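Local coordinates for beta subunit of photoactivated adenylyl cyclase (PDB 5M2A), which probably converts ATP to cyclic AMP in response to blue light, using a flavin-binding BLUF sensor joined to a class III adenylyl cyclase domain, at residues F158-A163 with R281-T286; N181-I186 with L245-G250. All coordinates share one frame; numbering follows the deposited sequence.

Contact 1: F158-A163 with R281-T286; sequences FSDILA and RLEALT. With MG (magnesium ion), chain G.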
loop_
_atom_site.group_PDB
_atom_site.type_symbol
_atom_site.label_atom_id
_atom_site.label_comp_id
_atom_site.label_asym_id
_atom_site.label_seq_id
_atom_site.Cartn_x
_atom_site.Cartn_y
_atom_site.Cartn_z
ATOM N N PHE A 158 13.696 -9.820 -2.441
ATOM C CA PHE A 158 13.982 -8.418 -2.744
ATOM C C PHE A 158 14.703 -8.375 -4.077
ATOM O O PHE A 158 15.663 -9.121 -4.279
ATOM C CB PHE A 158 14.873 -7.752 -1.684
ATOM C CG PHE A 158 14.139 -7.243 -0.485
ATOM C CD1 PHE A 158 13.442 -6.053 -0.539
ATOM C CD2 PHE A 158 14.173 -7.934 0.711
ATOM C CE1 PHE A 158 12.775 -5.566 0.571
ATOM C CE2 PHE A 158 13.507 -7.451 1.827
ATOM C CZ PHE A 158 12.808 -6.268 1.756
ATOM N N SER A 159 14.244 -7.516 -4.985
ATOM C CA SER A 159 14.968 -7.290 -6.225
ATOM C C SER A 159 15.008 -5.797 -6.498
ATOM O O SER A 159 14.050 -5.086 -6.202
ATOM C CB SER A 159 14.332 -8.029 -7.400
ATOM O OG SER A 159 13.032 -7.543 -7.694
ATOM N N ASP A 160 16.117 -5.310 -7.053
ATOM C CA ASP A 160 16.183 -3.891 -7.383
ATOM C C ASP A 160 17.095 -3.692 -8.583
ATOM O O ASP A 160 17.683 -4.641 -9.111
ATOM C CB ASP A 160 16.618 -3.047 -6.175
ATOM C CG ASP A 160 18.094 -3.122 -5.885
ATOM O OD1 ASP A 160 18.790 -3.985 -6.445
ATOM O OD2 ASP A 160 18.559 -2.292 -5.076
ATOM N N ILE A 161 17.219 -2.442 -8.994
ATOM C CA ILE A 161 17.799 -2.096 -10.286
ATOM C C ILE A 161 19.280 -1.794 -10.123
ATOM O O ILE A 161 19.667 -0.976 -9.278
ATOM C CB ILE A 161 17.066 -0.891 -10.890
ATOM C CG1 ILE A 161 15.605 -1.267 -11.158
ATOM C CG2 ILE A 161 17.771 -0.423 -12.138
ATOM C CD1 ILE A 161 14.765 -0.116 -11.723
ATOM N N LEU A 162 20.110 -2.429 -10.957
ATOM C CA LEU A 162 21.548 -2.199 -10.916
ATOM C C LEU A 162 21.879 -0.777 -11.344
ATOM O O LEU A 162 21.333 -0.268 -12.328
ATOM C CB LEU A 162 22.270 -3.186 -11.841
ATOM C CG LEU A 162 23.793 -3.073 -11.861
ATOM C CD1 LEU A 162 24.359 -3.536 -10.525
ATOM C CD2 LEU A 162 24.380 -3.868 -13.015
ATOM N N ALA A 163 22.799 -0.142 -10.607
ATOM C CA ALA A 163 23.260 1.218 -10.903
ATOM C C ALA A 163 22.103 2.213 -10.963
ATOM O O ALA A 163 22.122 3.161 -11.754
ATOM C CB ALA A 163 24.066 1.267 -12.203
ATOM N N ARG A 281 19.934 -7.435 2.317
ATOM C CA ARG A 281 21.393 -7.394 2.319
ATOM C C ARG A 281 21.986 -8.306 1.247
ATOM O O ARG A 281 23.035 -7.988 0.662
ATOM C CB ARG A 281 21.913 -7.761 3.709
ATOM C CG ARG A 281 21.690 -6.657 4.731
ATOM C CD ARG A 281 22.733 -5.567 4.569
ATOM N NE ARG A 281 23.843 -5.761 5.502
ATOM C CZ ARG A 281 25.121 -5.536 5.210
ATOM N NH1 ARG A 281 26.053 -5.738 6.130
ATOM N NH2 ARG A 281 25.465 -5.125 3.997
ATOM N N LEU A 282 21.361 -9.457 1.000
ATOM C CA LEU A 282 21.844 -10.337 -0.061
ATOM C C LEU A 282 21.560 -9.740 -1.427
ATOM O O LEU A 282 22.338 -9.919 -2.367
ATOM C CB LEU A 282 21.219 -11.723 0.060
ATOM C CG LEU A 282 21.738 -12.532 1.252
ATOM C CD1 LEU A 282 21.235 -13.960 1.188
ATOM C CD2 LEU A 282 23.258 -12.505 1.324
ATOM N N GLU A 283 20.435 -9.046 -1.558
ATOM C CA GLU A 283 20.170 -8.311 -2.783
ATOM C C GLU A 283 21.300 -7.321 -3.073
ATOM O O GLU A 283 21.763 -7.213 -4.213
ATOM C CB GLU A 283 18.818 -7.605 -2.666
ATOM C CG GLU A 283 18.251 -7.153 -3.985
ATOM C CD GLU A 283 19.092 -6.081 -4.594
ATOM O OE1 GLU A 283 19.363 -5.076 -3.900
ATOM O OE2 GLU A 283 19.542 -6.267 -5.740
ATOM N N ALA A 284 21.752 -6.597 -2.049
ATOM C CA ALA A 284 22.834 -5.639 -2.253
ATOM C C ALA A 284 24.151 -6.347 -2.542
ATOM O O ALA A 284 25.001 -5.830 -3.284
ATOM C CB ALA A 284 22.970 -4.737 -1.027
ATOM N N LEU A 285 24.337 -7.535 -1.964
ATOM C CA LEU A 285 25.602 -8.242 -2.114
ATOM C C LEU A 285 25.836 -8.743 -3.535
ATOM O O LEU A 285 26.997 -8.918 -3.924
ATOM C CB LEU A 285 25.649 -9.417 -1.133
ATOM C CG LEU A 285 26.865 -10.341 -1.135
ATOM C CD1 LEU A 285 28.100 -9.610 -0.633
ATOM C CD2 LEU A 285 26.561 -11.552 -0.279
ATOM N N THR A 286 24.772 -8.983 -4.317
ATOM C CA THR A 286 24.962 -9.430 -5.698
ATOM C C THR A 286 25.825 -8.468 -6.506
ATOM O O THR A 286 26.434 -8.891 -7.491
ATOM C CB THR A 286 23.627 -9.617 -6.419
ATOM O OG1 THR A 286 22.929 -8.361 -6.507
ATOM C CG2 THR A 286 22.762 -10.657 -5.704
HETATM MG MG MG G . 19.174 -0.085 -6.958
HETATM O O HOH W 1 21.295 0.180 -6.905
#

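Contact 2: N181-I186 with L245-G250; sequences NRYFSI and LYTGIG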
loop_
_atom_site.group_PDB
_atom_site.type_symbol
_atom_site.label_atom_id
_atom_site.label_comp_id
_atom_site.label_asym_id
_atom_site.label_seq_id
_atom_site.Cartn_x
_atom_site.Cartn_y
_atom_site.Cartn_z
ATOM N N ASN A 181 8.505 1.719 -13.963
ATOM C CA ASN A 181 7.210 1.059 -14.161
ATOM C C ASN A 181 7.357 -0.248 -14.933
ATOM O O ASN A 181 6.655 -1.228 -14.649
ATOM C CB ASN A 181 6.235 1.984 -14.898
ATOM C CG ASN A 181 5.646 3.052 -13.998
ATOM O OD1 ASN A 181 5.598 2.891 -12.782
ATOM N ND2 ASN A 181 5.183 4.145 -14.600
ATOM N N ARG A 182 8.234 -0.274 -15.939
ATOM C CA ARG A 182 8.407 -1.491 -16.725
ATOM C C ARG A 182 9.014 -2.590 -15.869
ATOM O O ARG A 182 8.574 -3.746 -15.907
ATOM C CB ARG A 182 9.290 -1.213 -17.943
ATOM C CG ARG A 182 9.410 -2.404 -18.892
ATOM C CD ARG A 182 8.050 -2.820 -19.454
ATOM N NE ARG A 182 8.180 -3.853 -20.487
ATOM C CZ ARG A 182 8.434 -3.589 -21.764
ATOM N NH1 ARG A 182 8.597 -2.331 -22.158
ATOM N NH2 ARG A 182 8.537 -4.579 -22.650
ATOM N N TYR A 183 10.027 -2.228 -15.086
ATOM C CA TYR A 183 10.653 -3.151 -14.146
ATOM C C TYR A 183 9.640 -3.688 -13.143
ATOM O O TYR A 183 9.534 -4.902 -12.929
ATOM C CB TYR A 183 11.797 -2.427 -13.437
ATOM C CG TYR A 183 12.467 -3.267 -12.402
ATOM C CD1 TYR A 183 13.245 -4.356 -12.779
ATOM C CD2 TYR A 183 12.331 -2.977 -11.059
ATOM C CE1 TYR A 183 13.861 -5.141 -11.832
ATOM C CE2 TYR A 183 12.957 -3.755 -10.092
ATOM C CZ TYR A 183 13.711 -4.835 -10.493
ATOM O OH TYR A 183 14.327 -5.607 -9.552
ATOM N N PHE A 184 8.869 -2.792 -12.518
ATOM C CA PHE A 184 7.822 -3.247 -11.600
ATOM C C PHE A 184 6.800 -4.144 -12.289
ATOM O O PHE A 184 6.360 -5.148 -11.711
ATOM C CB PHE A 184 7.119 -2.041 -10.976
ATOM C CG PHE A 184 7.936 -1.316 -9.953
ATOM C CD1 PHE A 184 9.123 -1.855 -9.453
ATOM C CD2 PHE A 184 7.505 -0.086 -9.465
ATOM C CE1 PHE A 184 9.869 -1.164 -8.484
ATOM C CE2 PHE A 184 8.233 0.604 -8.515
ATOM C CZ PHE A 184 9.428 0.066 -8.019
ATOM N N SER A 185 6.357 -3.769 -13.499
ATOM C CA SER A 185 5.373 -4.580 -14.209
ATOM C C SER A 185 5.886 -5.996 -14.430
ATOM O O SER A 185 5.151 -6.971 -14.232
ATOM C CB SER A 185 5.024 -3.924 -15.549
ATOM O OG SER A 185 4.016 -4.654 -16.232
ATOM N N ILE A 186 7.144 -6.123 -14.841
ATOM C CA ILE A 186 7.723 -7.437 -15.106
ATOM C C ILE A 186 7.826 -8.238 -13.819
ATOM O O ILE A 186 7.426 -9.401 -13.760
ATOM C CB ILE A 186 9.103 -7.278 -15.767
ATOM C CG1 ILE A 186 8.945 -6.778 -17.201
ATOM C CG2 ILE A 186 9.891 -8.607 -15.733
ATOM C CD1 ILE A 186 10.254 -6.258 -17.808
ATOM N N LEU A 245 18.908 -1.956 -18.321
ATOM C CA LEU A 245 18.183 -2.417 -17.140
ATOM C C LEU A 245 18.637 -3.825 -16.744
ATOM O O LEU A 245 18.412 -4.798 -17.480
ATOM C CB LEU A 245 16.671 -2.359 -17.387
ATOM C CG LEU A 245 15.714 -2.905 -16.316
ATOM C CD1 LEU A 245 15.889 -2.195 -14.983
ATOM C CD2 LEU A 245 14.256 -2.798 -16.798
ATOM N N TYR A 246 19.259 -3.914 -15.566
ATOM C CA TYR A 246 19.702 -5.140 -14.924
ATOM C C TYR A 246 19.158 -5.195 -13.502
ATOM O O TYR A 246 18.848 -4.169 -12.889
ATOM C CB TYR A 246 21.229 -5.229 -14.848
ATOM C CG TYR A 246 21.940 -5.122 -16.163
ATOM C CD1 TYR A 246 22.038 -3.906 -16.826
ATOM C CD2 TYR A 246 22.567 -6.233 -16.721
ATOM C CE1 TYR A 246 22.708 -3.797 -18.021
ATOM C CE2 TYR A 246 23.245 -6.132 -17.919
ATOM C CZ TYR A 246 23.307 -4.917 -18.565
ATOM O OH TYR A 246 23.982 -4.828 -19.755
ATOM N N THR A 247 19.080 -6.399 -12.954
ATOM C CA THR A 247 18.572 -6.541 -11.599
ATOM C C THR A 247 19.520 -7.402 -10.777
ATOM O O THR A 247 20.335 -8.157 -11.312
ATOM C CB THR A 247 17.148 -7.137 -11.600
ATOM O OG1 THR A 247 16.567 -7.019 -10.295
ATOM C CG2 THR A 247 17.161 -8.587 -12.019
ATOM N N GLY A 248 19.446 -7.229 -9.467
ATOM C CA GLY A 248 20.042 -8.162 -8.513
ATOM C C GLY A 248 18.955 -8.605 -7.589
ATOM O O GLY A 248 18.024 -7.843 -7.286
ATOM N N ILE A 249 19.013 -9.858 -7.135
ATOM C CA ILE A 249 17.921 -10.418 -6.350
ATOM C C ILE A 249 18.491 -11.120 -5.136
ATOM O O ILE A 249 19.479 -11.849 -5.250
ATOM C CB ILE A 249 17.049 -11.380 -7.182
ATOM C CG1 ILE A 249 16.506 -10.630 -8.408
ATOM C CG2 ILE A 249 15.904 -11.941 -6.340
ATOM C CD1 ILE A 249 15.774 -11.481 -9.432
ATOM N N GLY A 250 17.872 -10.895 -3.983
ATOM C CA GLY A 250 18.209 -11.632 -2.768
ATOM C C GLY A 250 16.993 -12.374 -2.247
ATOM O O GLY A 250 15.869 -11.872 -2.328
#

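Contact 1: F158-A163 with R281-T286
At the magnesium site of the cyclase domain, Asp-160, on strand 150-161, meets Glu-283 on helix 274-285. The two carboxylates cross obliquely, their planes 65° apart; the 2.5 Å between Asp-160 OD1 and Glu-283 OE2 is doubtful, because Glu-283 is modelled in two conformers and the details hold for one of them. Arg-287 lies by both acids, in salt bridges with Asp-160 OD1 and Glu-283 OE2, and probably offsets the like charges. In this conformer Glu-283 CG lies opposite the backbone N (chi1 -163°), 3.3 Å from Phe-158 O, and the bend at chi2 then turns the carboxylate to Asp-160. Magnesium lies beyond Asp-160. Ile-161 O binds it at 2.5 Å and a water at 2.1 Å, whereas Asp-160 OD2 stands at a looser 3.0 Å; Asp-204 completes the protein part of the site. Such a pair of aspartates is the metal-binding signature of class III cyclases. Thr-286 OG1 hydrogen-bonds back to Glu-283 O, three residues earlier and 2.8 Å away. Phe-158 brings its CB to Glu-283 CB, then sends its apolar ring against Val-276, Ala-279 and Ala-280. Segments 158-161 and 281-285 run at 39° to each other, while strands 205-211 and 247-258 flank strand 150-161 in the sheet.

Contact 2: N181-I186 with L245-G250
Tyr-183 reaches from helix 173-193 to strand 247-258, where its OH donates a hydrogen bond to Thr-247 OG1, 2.8 Å away. The acceptor lies at the ring edge, near the ring plane, and Thr-247 CB adds a contact of 3.9 Å with Tyr-183 CE1. Nearer the helix, Leu-245 crosses the tyrosine at about a right angle: its CD1 comes within 4.1 Å of Tyr-183 CD1, obliquely to the ring, and its CD2 lies 4.2 Å from Tyr-183 CB. A tyrosine suits this place because its apolar ring can be buried while the hydroxyl meets polar atoms at the sheet. A chi1 of 177° swings the ring out from the helix far enough to do so. Around this first shell, Ser-159 OG also hydrogen-bonds to Tyr-183 OH, and Thr-247 OG1 to Asp-160 O, so both buried hydroxyls are satisfied. Ile-161 and Val-206 pack on the tyrosine, and Leu-229 of helix 215-235 on Thr-247. Two residues earlier on helix 173-193, Asn-181 OD1 accepts a hydrogen bond from Gly-262 N of the second subunit. This is helix-on-sheet packing in the alpha/beta core of a class III cyclase domain, with the tyrosine side chain about 8 Å from the magnesium.

In the fold
The chain passes first through the flavin-binding BLUF domain and the helices after it, then enters the cyclase domain, where both contacts lie. Strand 150-161 provides the first half of contact 1, and helix 173-193 follows with the first half of contact 2. After strands 197-202 and 205-211 and helix 215-235, the chain returns at 245-250, closing contact 2 across 58 intervening residues. Helix 274-285 closes contact 1 later, across 117, so contact 2 is nested inside the larger loop. Their centres are 10 Å apart, and neighbouring strands 150-161 and 247-258 link them, Phe-158 O probably hydrogen-bonding to Gly-250 N. Together they tie helices 173-193 and 274-285 to one sheet.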